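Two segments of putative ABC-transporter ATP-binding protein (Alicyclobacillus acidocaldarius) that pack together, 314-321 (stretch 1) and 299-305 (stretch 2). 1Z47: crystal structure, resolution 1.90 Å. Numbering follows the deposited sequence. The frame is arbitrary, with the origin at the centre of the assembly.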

# COMPACT_ATOMS: atom_id res chain seq x y z
N ALA B 314 -6.85 10.83 10.45
CA ALA B 314 -6.24 11.74 9.50
C ALA B 314 -7.12 12.97 9.40
O ALA B 314 -8.34 12.87 9.23
CB ALA B 314 -6.10 11.08 8.12
N CYS B 315 -6.50 14.14 9.52
CA CYS B 315 -7.26 15.37 9.42
C CYS B 315 -6.67 16.33 8.38
O CYS B 315 -5.50 16.72 8.47
CB CYS B 315 -7.31 16.04 10.79
SG CYS B 315 -8.43 17.46 10.86
N TRP B 316 -7.47 16.69 7.39
CA TRP B 316 -7.05 17.64 6.37
C TRP B 316 -7.61 19.03 6.71
O TRP B 316 -8.81 19.18 6.98
CB TRP B 316 -7.53 17.21 4.99
CG TRP B 316 -6.76 16.01 4.46
CD1 TRP B 316 -5.58 16.03 3.77
CD2 TRP B 316 -7.08 14.63 4.68
NE1 TRP B 316 -5.14 14.74 3.55
CE2 TRP B 316 -6.04 13.86 4.10
CE3 TRP B 316 -8.14 13.97 5.32
CZ2 TRP B 316 -6.03 12.46 4.14
CZ3 TRP B 316 -8.13 12.57 5.36
CH2 TRP B 316 -7.08 11.83 4.77
N ILE B 317 -6.73 20.03 6.72
CA ILE B 317 -7.12 21.42 7.01
C ILE B 317 -6.57 22.39 5.95
O ILE B 317 -5.51 22.16 5.36
CB ILE B 317 -6.59 21.85 8.39
CG1 ILE B 317 -5.07 21.72 8.41
CG2 ILE B 317 -7.24 20.99 9.49
CD1 ILE B 317 -4.40 22.21 9.68
N ARG B 318 -7.31 23.48 5.72
CA ARG B 318 -6.93 24.50 4.74
C ARG B 318 -6.60 25.79 5.46
O ARG B 318 -7.46 26.36 6.15
CB ARG B 318 -8.07 24.78 3.77
CG ARG B 318 -7.74 25.83 2.70
CD ARG B 318 -9.01 26.26 1.99
NE ARG B 318 -9.83 25.10 1.66
CZ ARG B 318 -9.55 24.24 0.69
NH1 ARG B 318 -10.35 23.20 0.47
NH2 ARG B 318 -8.49 24.43 -0.09
N THR B 319 -5.37 26.25 5.31
CA THR B 319 -4.94 27.50 5.93
C THR B 319 -5.59 28.69 5.25
O THR B 319 -6.25 28.56 4.22
CB THR B 319 -3.44 27.68 5.81
OG1 THR B 319 -3.09 27.88 4.43
CG2 THR B 319 -2.74 26.48 6.33
N LYS B 320 -5.37 29.86 5.84
CA LYS B 320 -5.90 31.11 5.30
C LYS B 320 -5.35 31.32 3.88
O LYS B 320 -6.07 31.76 2.98
CB LYS B 320 -5.47 32.27 6.20
CG LYS B 320 -3.95 32.50 6.25
CD LYS B 320 -3.21 31.28 6.77
CE LYS B 320 -1.72 31.35 6.48
NZ LYS B 320 -1.00 30.24 7.17
N ASP B 321 -4.07 30.99 3.70
CA ASP B 321 -3.37 31.12 2.43
C ASP B 321 -3.74 30.02 1.41
O ASP B 321 -3.20 29.97 0.31
CB ASP B 321 -1.85 31.10 2.70
CG ASP B 321 -1.03 31.28 1.43
OD1 ASP B 321 -0.78 30.26 0.74
OD2 ASP B 321 -0.64 32.43 1.12
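Stretch 2 (299-305) AHAQVVR

A beta bulge interrupts the pairing of stretch 2 with stretch 1: the register slips by one residue between Trp316 and Ile317, so that Trp316 pairs with Arg305 while Ile317 pairs with Val303, leaving Val304 as the extra residue. The backbone torsions of Val304 mark the spot, since its phi/psi of -84/-53° departs from the extended values of Val303 (-71/126°) and Arg305 (-174/172°). Both amides at the bulge consequently converge on one acceptor: Val304 N donates to Trp316 O at 2.8 Å, and Arg305 N makes a weak, longer bond to Trp316 O at 3.3 Å. The return bond runs from Trp316 N to Arg305 O at 2.8 Å.

Residues 301-305 form a strand that runs antiparallel to strand 314-319, with 143° between their N-to-C directions and a closest axial approach of 4.4 Å. Before the bulge in stretch 2, the ladder is regular. Arg318 and Gln302 are a hydrogen-bonded pair, Arg318 N reaching Gln302 O at 2.9 Å with an N-H...O angle of 170°, and Gln302 N reaching Arg318 O at 3.0 Å. The flanking non-hydrogen-bonded pairs lie closer, with CA-CA distances of 4.3 Å for Ile317 and Val303 and 4.0 Å for Thr319 and Ala301. Beyond the strand, Lys320 N adds a weak bond to His300 O at 3.2 Å.

Side chains of Ile317, Thr319, Ala301 and Val303 share one face, where Ile317 CG2 meets Val303 CG2 at 3.7 Å and Ile317 CB meets Ala301 CB at 3.8 Å. Trp316, Arg318, Gln302 and Arg305 occupy the other. There the end of Arg305 approaches the indole, NH2 lying 3.8 Å from Trp316 CZ3 in an oblique arrangement. Val304 directs its CA-to-CB bond toward stretch 1, and its CG2 comes within 4.1 Å of Arg318 NH1.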

# COMPACT_ATOMS: atom_id res chain seq x y z
N ALA B 299 -7.82 31.93 13.93
CA ALA B 299 -7.53 30.56 13.51
C ALA B 299 -6.56 30.51 12.34
O ALA B 299 -6.54 31.42 11.50
CB ALA B 299 -8.82 29.83 13.15
N HIS B 300 -5.76 29.44 12.29
CA HIS B 300 -4.77 29.22 11.21
C HIS B 300 -5.41 28.49 10.04
O HIS B 300 -5.11 28.77 8.88
CB HIS B 300 -3.61 28.37 11.71
CG HIS B 300 -2.74 29.05 12.71
ND1 HIS B 300 -1.85 28.36 13.52
CD2 HIS B 300 -2.58 30.36 13.02
CE1 HIS B 300 -1.19 29.22 14.27
NE2 HIS B 300 -1.61 30.44 13.98
N ALA B 301 -6.29 27.54 10.35
CA ALA B 301 -6.94 26.77 9.31
C ALA B 301 -8.36 26.36 9.63
O ALA B 301 -8.86 26.58 10.73
CB ALA B 301 -6.10 25.54 9.01
N GLN B 302 -9.01 25.78 8.64
CA GLN B 302 -10.37 25.32 8.79
C GLN B 302 -10.33 23.87 8.33
O GLN B 302 -9.72 23.53 7.32
CB GLN B 302 -11.31 26.15 7.91
CG GLN B 302 -12.77 25.86 8.14
CD GLN B 302 -13.68 26.84 7.42
OE1 GLN B 302 -13.59 27.00 6.20
NE2 GLN B 302 -14.55 27.49 8.17
N VAL B 303 -10.99 23.00 9.09
CA VAL B 303 -10.99 21.58 8.78
C VAL B 303 -11.82 21.24 7.56
O VAL B 303 -12.98 21.61 7.46
CB VAL B 303 -11.52 20.78 9.97
CG1 VAL B 303 -11.78 19.33 9.56
CG2 VAL B 303 -10.51 20.86 11.12
N VAL B 304 -11.20 20.55 6.61
CA VAL B 304 -11.91 20.14 5.42
C VAL B 304 -12.60 18.85 5.86
O VAL B 304 -13.81 18.70 5.72
CB VAL B 304 -10.95 19.86 4.25
CG1 VAL B 304 -11.73 19.46 3.02
CG2 VAL B 304 -10.12 21.11 3.96
N ARG B 305 -11.82 17.92 6.41
CA ARG B 305 -12.42 16.68 6.89
C ARG B 305 -11.44 15.77 7.61
O ARG B 305 -10.23 16.05 7.65
CB ARG B 305 -13.12 15.92 5.76
CG ARG B 305 -12.25 15.28 4.75
CD ARG B 305 -12.75 13.90 4.46
NE ARG B 305 -11.76 13.13 3.73
CZ ARG B 305 -11.77 11.81 3.61
NH1 ARG B 305 -12.73 11.08 4.17
NH2 ARG B 305 -10.79 11.21 2.94